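6-phosphogluconolactonase (Trypanosoma cruzi, PDB 6VYE) probably catalyses the hydrolysis of 6-phosphogluconolactone to 6-phosphogluconate, the second step of the pentose phosphate pathway. Local coordinates at residues E34-S39 and E74-F79; A91-Y96 and P202-V207; I16-P21 and S25-K30. All blocks are in the same frame, centred on the assembly; numbering follows the deposited sequence.

Interaction 1 of 3, residues E34-S39 and E74-F79; sequences EIIHAS and ERALRF
I36, near the end of helix 24-38, meets A76 and L77 with its two branches divided between them. CG2 lies anti to the backbone N and ends 3.7 Å from CB of A76. The longer branch starts with CG1 beside the backbone N (chi1 -68°) and runs on extended through chi2 (169°), which carries CD1 past A76 to the side chain of L77. There CD1 sits over the fork of the leucine: it is 3.8 Å from L77 CG and equally 3.8 Å from L77 CD1, with CD2 only slightly farther away. The two side chains cross at about a right angle, so the isoleucine end abuts the branch point of L77 instead of running alongside it.

All three residues are buried, and no hydrogen bond joins the segments; the evidence is that of plain apolar packing, with 130 Å² of surface removed. The backbones stay well apart, the closest CA atoms being those of I36 and A76 at 6.7 Å. L77 also lays its CB 3.7 Å above one face of the F79 ring, toward the rim.

The contact joins the last turn of helix 24-38 to the start of strand 77-85, just after the chain leaves helix 68-73 through R75 with positive phi. L70 of helix 68-73 packs on both I36 and A76, while L77 reaches L46 of the adjacent strand 46-50.

Interaction 2 of 3, residues A91-Y96 and P202-V207; sequences AAESNY and PKVWRV. With PO4 (phosphate ion), chain D.
The loop entering strand 206-209, whose R206 holds a phosphate ion, is met from outside by E93 of the type I beta turn A91-S94 ahead of helix 95-104, which lies against P202. The glutamate chain, extended beyond CG, and the proline ring slide past each other in opposite directions. E93 CG lies 3.6 Å from P202 CG, and the carboxylate end follows along the ring, with E93 OE1 at 3.4 Å from P202 CB. V204 adds a marginal touch through CG1. No hydrogen bond spans the two segments, so this is van der Waals contact between a carboxylate chain and a proline that follows a cis peptide bond.

Behind the proline, R206 presents its guanidinium edge to the phosphate, probably acquired from the crystallisation liquor. R206 NH2 bonds to phosphate O4 at 2.6 Å and R206 NH1 to phosphate O1 at 2.9 Å, the latter with an N-H...O angle of 157°; NH1 also makes a weak bond to O4. H173 and R85 bind the same ion. In a 6-phosphogluconolactonase such a cluster is consistent with a site for the phosphate of the substrate, though the bound ion alone does not prove it.

The loop itself fixes the arginine. Its chain bends at chi2 (105°), and R206 NH2 donates to the P202 carbonyl O at 3.1 Å, 11° out of the guanidinium plane, while NE makes a weak bond to V204 O. R206 NH1 is also hydrogen-bonded to S176 OG. On the other segment, S94 is the N-cap of helix 95-104, its OG accepting from N97 N.

Interaction 3 of 3, residues I16-P21 and S25-K30; sequences IVCGSP and SGVACK
Segments 16-21 and 25-30 have their nearest CA atoms at C18 and V27, 8.1 Å apart, so direct contact there is left to side chains. I16 and C18 both direct their CB atoms toward the helix, whereas V17 between them points its CB away, the alternation expected of a strand with one face against a helix. V27 answers with one methyl for each. Its CG1, anti to the backbone N (chi1 176°), lies 3.7 Å from I16 CD1 and 3.9 Å from I16 CG2; the I16 and V27 side chains cross obliquely, which lets this one methyl lie against both branches of the isoleucine. V27 CG2, turned beside the backbone N, meets C18 SG at 3.7 Å, and this contact of sulfur with methyl is apolar.

No direct hydrogen bond links the segments, but a water spans their ends nearer the turn: it is hydrogen-bonded to S25 OG at 2.7 Å and gives a weak bond to P21 O at 3.3 Å. Buried surface totals 133 Å², about half of it from V27.

The pair forms the opening beta-alpha unit of the fold, in which an edge strand of the mixed sheet leads through a short loop into the helix that packs on it. Strand 256-262 lies alongside, bonding through its backbone to I16 and C18, and its I260 touches both C18 and V27. The helix face bearing A28 and C29 rests on L59 of helix 54-66.

In the fold
Interactions 1 and 3 use the two ends of one helix, 24-38: interaction 3 ties its first turns to edge strand 14-18, and interaction 1 its last turn to the start of strand 77-85, with centres about 19 Å apart. Both are apolar, but interaction 1 is fully buried and interaction 3 only partly so, with a water at its margin. Interaction 2 is a surface contact, its centre about 27 Å from that of interaction 1; there a carboxylate chain lies on a proline ring, and the anion is bound beside it by R206 of one segment. It still reaches the same mixed sheet, since strand 206-209 pairs with strand 77-85, which leads on to helix 95-104.

Interaction 1 of 3, residues E34-S39 and E74-F79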
ATOM      1  N   GLU A  34       6.051 -12.983  -9.930  1.00 17.71           N
ATOM      2  CA  GLU A  34       5.125 -14.116 -10.171  1.00 19.20           C
ATOM      3  C   GLU A  34       3.766 -13.589 -10.637  1.00 18.06           C
ATOM      4  O   GLU A  34       3.193 -14.200 -11.566  1.00 15.36           O
ATOM      5  CB  GLU A  34       4.875 -14.923  -8.890  1.00 23.36           C
ATOM      6  CG  GLU A  34       5.856 -16.051  -8.679  1.00 28.45           C
ATOM      7  CD  GLU A  34       5.855 -16.656  -7.282  1.00 34.72           C
ATOM      8  OE1 GLU A  34       4.970 -16.284  -6.437  1.00 36.79           O
ATOM      9  OE2 GLU A  34       6.762 -17.467  -7.027  1.00 42.98           O
ATOM     10  N   ILE A  35       3.242 -12.529  -9.990  1.00 15.54           N
ATOM     11  CA  ILE A  35       1.913 -11.970 -10.346  1.00 14.72           C
ATOM     12  C   ILE A  35       2.035 -11.388 -11.765  1.00 13.97           C
ATOM     13  O   ILE A  35       1.123 -11.557 -12.550  1.00 12.64           O
ATOM     14  CB  ILE A  35       1.453 -10.919  -9.301  1.00 13.85           C
ATOM     15  CG1 ILE A  35       1.170 -11.573  -7.943  1.00 13.80           C
ATOM     16  CG2 ILE A  35       0.265 -10.127  -9.820  1.00 13.31           C
ATOM     17  CD1 ILE A  35       1.027 -10.577  -6.830  1.00 15.05           C
ATOM     18  N   ILE A  36       3.143 -10.726 -12.087  1.00 14.26           N
ATOM     19  CA  ILE A  36       3.347 -10.122 -13.439  1.00 14.49           C
ATOM     20  C   ILE A  36       3.293 -11.249 -14.474  1.00 15.39           C
ATOM     21  O   ILE A  36       2.509 -11.160 -15.428  1.00 15.69           O
ATOM     22  CB  ILE A  36       4.660  -9.329 -13.519  1.00 14.38           C
ATOM     23  CG1 ILE A  36       4.601  -8.070 -12.652  1.00 13.80           C
ATOM     24  CG2 ILE A  36       4.987  -9.008 -14.985  1.00 15.05           C
ATOM     25  CD1 ILE A  36       5.918  -7.375 -12.463  1.00 13.02           C
ATOM     26  N   HIS A  37       4.068 -12.310 -14.276  1.00 17.67           N
ATOM     27  CA  HIS A  37       4.204 -13.406 -15.275  1.00 18.82           C
ATOM     28  C   HIS A  37       2.946 -14.275 -15.382  1.00 18.01           C
ATOM     29  O   HIS A  37       2.818 -14.987 -16.410  1.00 17.80           O
ATOM     30  CB  HIS A  37       5.433 -14.238 -14.977  1.00 19.78           C
ATOM     31  CG  HIS A  37       6.680 -13.465 -15.217  1.00 24.08           C
ATOM     32  ND1 HIS A  37       6.766 -12.570 -16.269  1.00 26.23           N
ATOM     33  CD2 HIS A  37       7.876 -13.460 -14.588  1.00 26.04           C
ATOM     34  CE1 HIS A  37       7.975 -12.023 -16.270  1.00 28.50           C
ATOM     35  NE2 HIS A  37       8.660 -12.524 -15.221  1.00 26.95           N
ATOM     36  N   ALA A  38       2.066 -14.253 -14.383  1.00 17.40           N
ATOM     37  CA  ALA A  38       0.811 -15.040 -14.361  1.00 17.12           C
ATOM     38  C   ALA A  38      -0.209 -14.355 -15.259  1.00 17.76           C
ATOM     39  O   ALA A  38      -1.177 -14.999 -15.615  1.00 17.47           O
ATOM     40  CB  ALA A  38       0.278 -15.175 -12.945  1.00 17.70           C
ATOM     41  N   SER A  39       0.026 -13.078 -15.583  1.00 19.21           N
ATOM     42  CA  SER A  39      -0.866 -12.208 -16.363  1.00 20.24           C
ATOM     43  C   SER A  39      -0.381 -12.176 -17.813  1.00 19.43           C
ATOM     44  O   SER A  39       0.825 -11.894 -18.035  1.00 18.51           O
ATOM     45  CB  SER A  39      -0.871 -10.844 -15.762  1.00 23.91           C
ATOM     46  OG  SER A  39      -2.101 -10.180 -16.011  1.00 25.96           O
ATOM     47  N   GLU A  74       9.747  -3.826 -20.999  1.00 17.07           N
ATOM     48  CA  GLU A  74       8.543  -4.675 -21.204  1.00 18.54           C
ATOM     49  C   GLU A  74       7.316  -3.987 -20.576  1.00 16.38           C
ATOM     50  O   GLU A  74       6.196  -4.506 -20.786  1.00 15.79           O
ATOM     51  CB  GLU A  74       8.740  -6.109 -20.709  1.00 20.52           C
ATOM     52  CG  GLU A  74       9.749  -6.925 -21.497  1.00 24.38           C
ATOM     53  CD  GLU A  74       9.669  -8.416 -21.175  1.00 29.93           C
ATOM     54  OE1 GLU A  74       8.541  -8.995 -21.254  1.00 30.91           O
ATOM     55  OE2 GLU A  74      10.711  -9.006 -20.779  1.00 42.06           O
ATOM     56  N   ARG A  75       7.503  -2.847 -19.895  1.00 15.33           N
ATOM     57  CA  ARG A  75       6.395  -2.001 -19.379  1.00 15.36           C
ATOM     58  C   ARG A  75       5.413  -2.862 -18.565  1.00 15.72           C
ATOM     59  O   ARG A  75       4.190  -2.782 -18.831  1.00 17.51           O
ATOM     60  CB  ARG A  75       5.703  -1.328 -20.575  1.00 15.28           C
ATOM     61  CG  ARG A  75       6.636  -0.464 -21.416  1.00 16.07           C
ATOM     62  CD  ARG A  75       6.052   0.081 -22.703  1.00 15.81           C
ATOM     63  NE  ARG A  75       4.701   0.598 -22.497  1.00 17.69           N
ATOM     64  CZ  ARG A  75       4.400   1.797 -22.025  1.00 18.29           C
ATOM     65  NH1 ARG A  75       5.342   2.665 -21.730  1.00 19.51           N
ATOM     66  NH2 ARG A  75       3.138   2.157 -21.888  1.00 20.44           N
ATOM     67  N   ALA A  76       5.895  -3.692 -17.641  1.00 14.55           N
ATOM     68  CA  ALA A  76       5.058  -4.656 -16.896  1.00 15.16           C
ATOM     69  C   ALA A  76       4.171  -3.988 -15.833  1.00 15.25           C
ATOM     70  O   ALA A  76       3.094  -4.570 -15.549  1.00 16.72           O
ATOM     71  CB  ALA A  76       5.920  -5.710 -16.287  1.00 15.41           C
ATOM     72  N   LEU A  77       4.530  -2.805 -15.330  1.00 14.93           N
ATOM     73  CA  LEU A  77       3.874  -2.182 -14.147  1.00 14.22           C
ATOM     74  C   LEU A  77       3.617  -0.693 -14.389  1.00 14.38           C
ATOM     75  O   LEU A  77       4.486   0.024 -14.943  1.00 13.36           O
ATOM     76  CB  LEU A  77       4.728  -2.361 -12.876  1.00 14.79           C
ATOM     77  CG  LEU A  77       4.738  -3.764 -12.251  1.00 16.15           C
ATOM     78  CD1 LEU A  77       5.621  -3.826 -11.012  1.00 17.02           C
ATOM     79  CD2 LEU A  77       3.355  -4.276 -11.912  1.00 16.27           C
ATOM     80  N   ARG A  78       2.480  -0.245 -13.873  1.00 13.21           N
ATOM     81  CA  ARG A  78       2.115   1.177 -13.744  1.00 14.02           C
ATOM     82  C   ARG A  78       2.060   1.456 -12.242  1.00 13.20           C
ATOM     83  O   ARG A  78       1.294   0.799 -11.506  1.00 11.85           O
ATOM     84  CB  ARG A  78       0.816   1.457 -14.499  1.00 14.15           C
ATOM     85  CG  ARG A  78       0.582   2.930 -14.754  1.00 16.26           C
ATOM     86  CD  ARG A  78      -0.857   3.161 -15.237  1.00 17.57           C
ATOM     87  NE  ARG A  78      -1.084   2.587 -16.571  1.00 19.80           N
ATOM     88  CZ  ARG A  78      -0.670   3.126 -17.721  1.00 21.29           C
ATOM     89  NH1 ARG A  78       0.029   4.249 -17.755  1.00 21.64           N
ATOM     90  NH2 ARG A  78      -0.919   2.516 -18.854  1.00 22.14           N
ATOM     91  N   PHE A  79       2.964   2.328 -11.818  1.00 12.76           N
ATOM     92  CA  PHE A  79       3.284   2.597 -10.408  1.00 12.79           C
ATOM     93  C   PHE A  79       2.408   3.752  -9.917  1.00 12.54           C
ATOM     94  O   PHE A  79       2.560   4.894 -10.402  1.00 13.62           O
ATOM     95  CB  PHE A  79       4.782   2.888 -10.266  1.00 12.48           C
ATOM     96  CG  PHE A  79       5.687   1.720 -10.593  1.00 13.10           C
ATOM     97  CD1 PHE A  79       5.982   0.779  -9.623  1.00 12.81           C
ATOM     98  CD2 PHE A  79       6.277   1.604 -11.847  1.00 13.29           C
ATOM     99  CE1 PHE A  79       6.801  -0.301  -9.908  1.00 13.02           C
ATOM    100  CE2 PHE A  79       7.105   0.526 -12.139  1.00 13.99           C
ATOM    101  CZ  PHE A  79       7.413  -0.384 -11.143  1.00 13.70           C
TER

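Interaction 2 of 3, residues A91-Y96 and P202-V207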
ATOM      1  N   ALA A  91      11.269  16.125  -0.983  1.00 31.44           N
ATOM      2  CA  ALA A  91      11.558  16.117   0.476  1.00 31.27           C
ATOM      3  C   ALA A  91      11.935  14.706   0.922  1.00 32.46           C
ATOM      4  O   ALA A  91      11.542  13.744   0.255  1.00 33.26           O
ATOM      5  CB  ALA A  91      10.367  16.602   1.272  1.00 32.17           C
ATOM      6  N   ALA A  92      12.624  14.596   2.057  1.00 32.44           N
ATOM      7  CA  ALA A  92      13.051  13.306   2.639  1.00 31.19           C
ATOM      8  C   ALA A  92      11.812  12.501   3.042  1.00 28.47           C
ATOM      9  O   ALA A  92      11.906  11.286   3.037  1.00 26.20           O
ATOM     10  CB  ALA A  92      13.989  13.531   3.797  1.00 31.87           C
ATOM     11  N   GLU A  93      10.678  13.158   3.300  1.00 30.39           N
ATOM     12  CA  GLU A  93       9.419  12.500   3.755  1.00 30.98           C
ATOM     13  C   GLU A  93       8.495  12.144   2.576  1.00 26.35           C
ATOM     14  O   GLU A  93       7.381  11.650   2.855  1.00 23.97           O
ATOM     15  CB  GLU A  93       8.699  13.391   4.768  1.00 35.54           C
ATOM     16  CG  GLU A  93       9.219  13.217   6.191  1.00 41.30           C
ATOM     17  CD  GLU A  93       9.086  14.441   7.095  1.00 45.74           C
ATOM     18  OE1 GLU A  93       8.163  15.255   6.854  1.00 46.95           O
ATOM     19  OE2 GLU A  93       9.906  14.576   8.059  1.00 53.02           O
ATOM     20  N   SER A  94       8.913  12.376   1.320  1.00 23.28           N
ATOM     21  CA  SER A  94       8.125  12.041   0.101  1.00 22.26           C
ATOM     22  C   SER A  94       8.281  10.549  -0.238  1.00 20.75           C
ATOM     23  O   SER A  94       9.422  10.114  -0.443  1.00 20.54           O
ATOM     24  CB  SER A  94       8.518  12.911  -1.057  1.00 23.98           C
ATOM     25  OG  SER A  94       7.951  12.441  -2.284  1.00 22.38           O
ATOM     26  N   ASN A  95       7.186   9.788  -0.325  1.00 17.49           N
ATOM     27  CA  ASN A  95       7.214   8.378  -0.816  1.00 17.86           C
ATOM     28  C   ASN A  95       7.661   8.362  -2.289  1.00 17.23           C
ATOM     29  O   ASN A  95       8.449   7.476  -2.699  1.00 17.36           O
ATOM     30  CB  ASN A  95       5.852   7.700  -0.637  1.00 18.26           C
ATOM     31  CG  ASN A  95       5.499   7.459   0.824  1.00 18.05           C
ATOM     32  OD1 ASN A  95       6.372   7.365   1.664  1.00 20.17           O
ATOM     33  ND2 ASN A  95       4.225   7.338   1.142  1.00 18.25           N
ATOM     34  N   TYR A  96       7.218   9.334  -3.073  1.00 18.66           N
ATOM     35  CA  TYR A  96       7.609   9.452  -4.503  1.00 21.45           C
ATOM     36  C   TYR A  96       9.136   9.663  -4.610  1.00 21.04           C
ATOM     37  O   TYR A  96       9.801   8.931  -5.394  1.00 16.85           O
ATOM     38  CB  TYR A  96       6.807  10.532  -5.215  1.00 22.66           C
ATOM     39  CG  TYR A  96       7.319  10.757  -6.605  1.00 26.32           C
ATOM     40  CD1 TYR A  96       7.372   9.698  -7.494  1.00 27.34           C
ATOM     41  CD2 TYR A  96       7.835  11.978  -7.009  1.00 28.44           C
ATOM     42  CE1 TYR A  96       7.890   9.853  -8.763  1.00 28.93           C
ATOM     43  CE2 TYR A  96       8.354  12.152  -8.285  1.00 30.86           C
ATOM     44  CZ  TYR A  96       8.367  11.083  -9.164  1.00 31.58           C
ATOM     45  OH  TYR A  96       8.867  11.188 -10.423  1.00 37.65           O
ATOM     46  N   PRO A 202       6.041  11.224  10.205  1.00 28.99           N
ATOM     47  CA  PRO A 202       5.927  12.680  10.368  1.00 28.73           C
ATOM     48  C   PRO A 202       4.504  13.251  10.439  1.00 30.00           C
ATOM     49  O   PRO A 202       3.597  12.751   9.786  1.00 28.62           O
ATOM     50  CB  PRO A 202       6.606  13.210   9.096  1.00 29.06           C
ATOM     51  CG  PRO A 202       6.319  12.114   8.067  1.00 28.98           C
ATOM     52  CD  PRO A 202       6.470  10.826   8.851  1.00 28.56           C
ATOM     53  N   LYS A 203       4.380  14.366  11.153  1.00 29.00           N
ATOM     54  CA  LYS A 203       3.119  15.081  11.441  1.00 28.27           C
ATOM     55  C   LYS A 203       2.731  15.930  10.240  1.00 27.81           C
ATOM     56  O   LYS A 203       2.761  17.172  10.339  1.00 27.45           O
ATOM     57  CB  LYS A 203       3.294  15.959  12.683  1.00 28.15           C
ATOM     58  CG  LYS A 203       3.696  15.183  13.919  1.00 26.76           C
ATOM     59  CD  LYS A 203       2.731  14.099  14.273  1.00 27.25           C
ATOM     60  CE  LYS A 203       2.983  13.544  15.660  1.00 29.21           C
ATOM     61  NZ  LYS A 203       1.993  12.496  16.008  1.00 30.12           N
ATOM     62  N   VAL A 204       2.377  15.260   9.148  1.00 26.66           N
ATOM     63  CA  VAL A 204       1.903  15.888   7.890  1.00 23.54           C
ATOM     64  C   VAL A 204       0.633  15.160   7.448  1.00 22.95           C
ATOM     65  O   VAL A 204       0.470  13.947   7.756  1.00 27.10           O
ATOM     66  CB  VAL A 204       2.997  15.861   6.805  1.00 24.81           C
ATOM     67  CG1 VAL A 204       4.187  16.736   7.190  1.00 26.13           C
ATOM     68  CG2 VAL A 204       3.461  14.441   6.495  1.00 24.59           C
ATOM     69  N   TRP A 205      -0.240  15.895   6.773  1.00 20.71           N
ATOM     70  CA  TRP A 205      -1.436  15.356   6.111  1.00 20.64           C
ATOM     71  C   TRP A 205      -0.994  14.325   5.066  1.00 21.17           C
ATOM     72  O   TRP A 205       0.122  14.494   4.473  1.00 20.10           O
ATOM     73  CB  TRP A 205      -2.234  16.507   5.509  1.00 23.80           C
ATOM     74  CG  TRP A 205      -3.162  17.131   6.506  1.00 24.59           C
ATOM     75  CD1 TRP A 205      -3.010  18.318   7.162  1.00 26.19           C
ATOM     76  CD2 TRP A 205      -4.397  16.567   6.969  1.00 24.57           C
ATOM     77  NE1 TRP A 205      -4.068  18.524   8.006  1.00 26.21           N
ATOM     78  CE2 TRP A 205      -4.938  17.475   7.907  1.00 26.52           C
ATOM     79  CE3 TRP A 205      -5.091  15.388   6.692  1.00 24.02           C
ATOM     80  CZ2 TRP A 205      -6.139  17.232   8.573  1.00 25.72           C
ATOM     81  CZ3 TRP A 205      -6.278  15.148   7.350  1.00 25.05           C
ATOM     82  CH2 TRP A 205      -6.793  16.055   8.277  1.00 25.09           C
ATOM     83  N   ARG A 206      -1.797  13.288   4.853  1.00 18.57           N
ATOM     84  CA  ARG A 206      -1.499  12.280   3.813  1.00 20.00           C
ATOM     85  C   ARG A 206      -2.742  12.065   2.971  1.00 21.92           C
ATOM     86  O   ARG A 206      -3.878  12.281   3.485  1.00 19.68           O
ATOM     87  CB  ARG A 206      -1.050  10.959   4.415  1.00 19.95           C
ATOM     88  CG  ARG A 206       0.271  11.068   5.165  1.00 19.53           C
ATOM     89  CD  ARG A 206       0.020  11.040   6.630  1.00 19.69           C
ATOM     90  NE  ARG A 206       1.247  10.985   7.389  1.00 20.61           N
ATOM     91  CZ  ARG A 206       1.863   9.888   7.775  1.00 21.02           C
ATOM     92  NH1 ARG A 206       1.431   8.703   7.387  1.00 22.95           N
ATOM     93  NH2 ARG A 206       2.969   9.980   8.503  1.00 23.82           N
ATOM     94  N   VAL A 207      -2.500  11.775   1.697  1.00 19.87           N
ATOM     95  CA  VAL A 207      -3.532  11.241   0.777  1.00 20.25           C
ATOM     96  C   VAL A 207      -3.326   9.732   0.841  1.00 17.62           C
ATOM     97  O   VAL A 207      -2.166   9.339   0.933  1.00 15.48           O
ATOM     98  CB  VAL A 207      -3.349  11.819  -0.640  1.00 21.72           C
ATOM     99  CG1 VAL A 207      -4.311  11.193  -1.628  1.00 21.96           C
ATOM    100  CG2 VAL A 207      -3.497  13.335  -0.617  1.00 21.24           C
TER
HETATM  101  P   PO4 D 302       3.741   6.232   8.468  1.00 33.15           P
HETATM  102  O1  PO4 D 302       2.412   5.995   7.692  1.00 36.11           O
HETATM  103  O2  PO4 D 302       4.795   5.310   7.944  1.00 35.10           O
HETATM  104  O3  PO4 D 302       3.582   5.923   9.937  1.00 36.63           O
HETATM  105  O4  PO4 D 302       4.131   7.697   8.311  1.00 35.92           O

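Interaction 3 of 3, residues I16-P21 and S25-K30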
ATOM      1  N   ILE A  16       3.960 -16.144   4.571  1.00 19.58           N
ATOM      2  CA  ILE A  16       5.385 -16.511   4.361  1.00 19.46           C
ATOM      3  C   ILE A  16       6.218 -15.884   5.490  1.00 19.38           C
ATOM      4  O   ILE A  16       6.241 -14.642   5.650  1.00 17.78           O
ATOM      5  CB  ILE A  16       5.877 -16.096   2.964  1.00 20.21           C
ATOM      6  CG1 ILE A  16       4.930 -16.570   1.862  1.00 22.40           C
ATOM      7  CG2 ILE A  16       7.299 -16.606   2.746  1.00 21.26           C
ATOM      8  CD1 ILE A  16       5.218 -15.939   0.505  1.00 22.33           C
ATOM      9  N   VAL A  17       6.853 -16.728   6.284  1.00 21.09           N
ATOM     10  CA  VAL A  17       7.732 -16.328   7.412  1.00 22.68           C
ATOM     11  C   VAL A  17       9.178 -16.455   6.933  1.00 22.82           C
ATOM     12  O   VAL A  17       9.565 -17.551   6.599  1.00 23.17           O
ATOM     13  CB  VAL A  17       7.441 -17.212   8.640  1.00 22.51           C
ATOM     14  CG1 VAL A  17       8.304 -16.837   9.820  1.00 23.09           C
ATOM     15  CG2 VAL A  17       5.972 -17.163   9.006  1.00 21.77           C
ATOM     16  N   CYS A  18       9.935 -15.370   6.916  1.00 25.71           N
ATOM     17  CA  CYS A  18      11.372 -15.346   6.529  1.00 30.98           C
ATOM     18  C   CYS A  18      12.261 -15.359   7.782  1.00 37.43           C
ATOM     19  O   CYS A  18      11.933 -14.629   8.770  1.00 38.67           O
ATOM     20  CB  CYS A  18      11.669 -14.116   5.678  1.00 29.15           C
ATOM     21  SG  CYS A  18      10.374 -13.814   4.449  1.00 29.05           S
ATOM     22  N   GLY A  19      13.374 -16.106   7.727  1.00 45.39           N
ATOM     23  CA  GLY A  19      14.319 -16.289   8.853  1.00 50.13           C
ATOM     24  C   GLY A  19      14.958 -14.978   9.289  1.00 58.76           C
ATOM     25  O   GLY A  19      15.014 -14.692  10.524  1.00 59.15           O
ATOM     26  N   SER A  20      15.445 -14.207   8.312  1.00 57.89           N
ATOM     27  CA  SER A  20      16.095 -12.893   8.527  1.00 56.42           C
ATOM     28  C   SER A  20      15.213 -11.814   7.925  1.00 55.44           C
ATOM     29  O   SER A  20      14.936 -11.852   6.730  1.00 59.89           O
ATOM     30  CB  SER A  20      17.475 -12.867   7.931  1.00 56.40           C
ATOM     31  OG  SER A  20      17.552 -13.749   6.826  1.00 49.58           O
ATOM     32  N   PRO A  21      14.752 -10.838   8.737  1.00 54.27           N
ATOM     33  CA  PRO A  21      14.048  -9.657   8.230  1.00 53.33           C
ATOM     34  C   PRO A  21      14.588  -9.053   6.921  1.00 55.40           C
ATOM     35  O   PRO A  21      13.828  -8.372   6.254  1.00 58.88           O
ATOM     36  CB  PRO A  21      14.213  -8.647   9.373  1.00 50.76           C
ATOM     37  CG  PRO A  21      14.216  -9.525  10.612  1.00 51.43           C
ATOM     38  CD  PRO A  21      14.870 -10.830  10.204  1.00 50.55           C
ATOM     39  N   SER A  25      12.283  -8.420   1.466  1.00 24.51           N
ATOM     40  CA  SER A  25      12.266  -7.717   0.150  1.00 26.33           C
ATOM     41  C   SER A  25      12.387  -8.746  -0.971  1.00 23.47           C
ATOM     42  O   SER A  25      11.677  -8.587  -1.971  1.00 22.52           O
ATOM     43  CB  SER A  25      13.282  -6.599   0.002  1.00 27.27           C
ATOM     44  OG  SER A  25      14.534  -6.927   0.577  1.00 31.82           O
ATOM     45  N   GLY A  26      13.235  -9.764  -0.785  1.00 23.06           N
ATOM     46  CA  GLY A  26      13.465 -10.860  -1.746  1.00 21.76           C
ATOM     47  C   GLY A  26      12.191 -11.636  -2.008  1.00 21.66           C
ATOM     48  O   GLY A  26      11.889 -11.904  -3.187  1.00 21.48           O
ATOM     49  N   VAL A  27      11.462 -12.014  -0.963  1.00 18.70           N
ATOM     50  CA  VAL A  27      10.158 -12.735  -1.093  1.00 18.68           C
ATOM     51  C   VAL A  27       9.098 -11.824  -1.736  1.00 15.49           C
ATOM     52  O   VAL A  27       8.310 -12.326  -2.523  1.00 14.79           O
ATOM     53  CB  VAL A  27       9.684 -13.287   0.265  1.00 18.63           C
ATOM     54  CG1 VAL A  27       8.316 -13.932   0.147  1.00 18.46           C
ATOM     55  CG2 VAL A  27      10.697 -14.282   0.835  1.00 19.34           C
ATOM     56  N   ALA A  28       9.078 -10.536  -1.424  1.00 14.96           N
ATOM     57  CA  ALA A  28       8.071  -9.587  -1.935  1.00 16.01           C
ATOM     58  C   ALA A  28       8.291  -9.399  -3.434  1.00 18.03           C
ATOM     59  O   ALA A  28       7.331  -9.472  -4.215  1.00 18.10           O
ATOM     60  CB  ALA A  28       8.163  -8.275  -1.203  1.00 14.89           C
ATOM     61  N   CYS A  29       9.542  -9.207  -3.816  1.00 18.75           N
ATOM     62  CA  CYS A  29       9.989  -9.119  -5.217  1.00 20.30           C
ATOM     63  C   CYS A  29       9.566 -10.368  -6.000  1.00 19.44           C
ATOM     64  O   CYS A  29       8.977 -10.214  -7.108  1.00 19.33           O
ATOM     65  CB  CYS A  29      11.498  -8.937  -5.245  1.00 21.64           C
ATOM     66  SG  CYS A  29      12.105  -8.668  -6.925  1.00 25.35           S
ATOM     67  N   LYS A  30       9.758 -11.559  -5.437  1.00 20.02           N
ATOM     68  CA  LYS A  30       9.423 -12.846  -6.109  1.00 21.21           C
ATOM     69  C   LYS A  30       7.905 -12.887  -6.344  1.00 20.67           C
ATOM     70  O   LYS A  30       7.459 -13.225  -7.469  1.00 17.70           O
ATOM     71  CB  LYS A  30       9.868 -14.048  -5.268  1.00 24.19           C
ATOM     72  CG  LYS A  30       9.611 -15.417  -5.890  1.00 28.34           C
ATOM     73  CD  LYS A  30      10.243 -16.574  -5.138  1.00 32.19           C
ATOM     74  CE  LYS A  30      10.085 -17.909  -5.842  1.00 39.02           C
ATOM     75  NZ  LYS A  30      10.598 -19.048  -5.036  1.00 42.74           N
TER
HETATM   76  O   HOH W   1      14.446  -7.051   3.239  1.00 33.21           O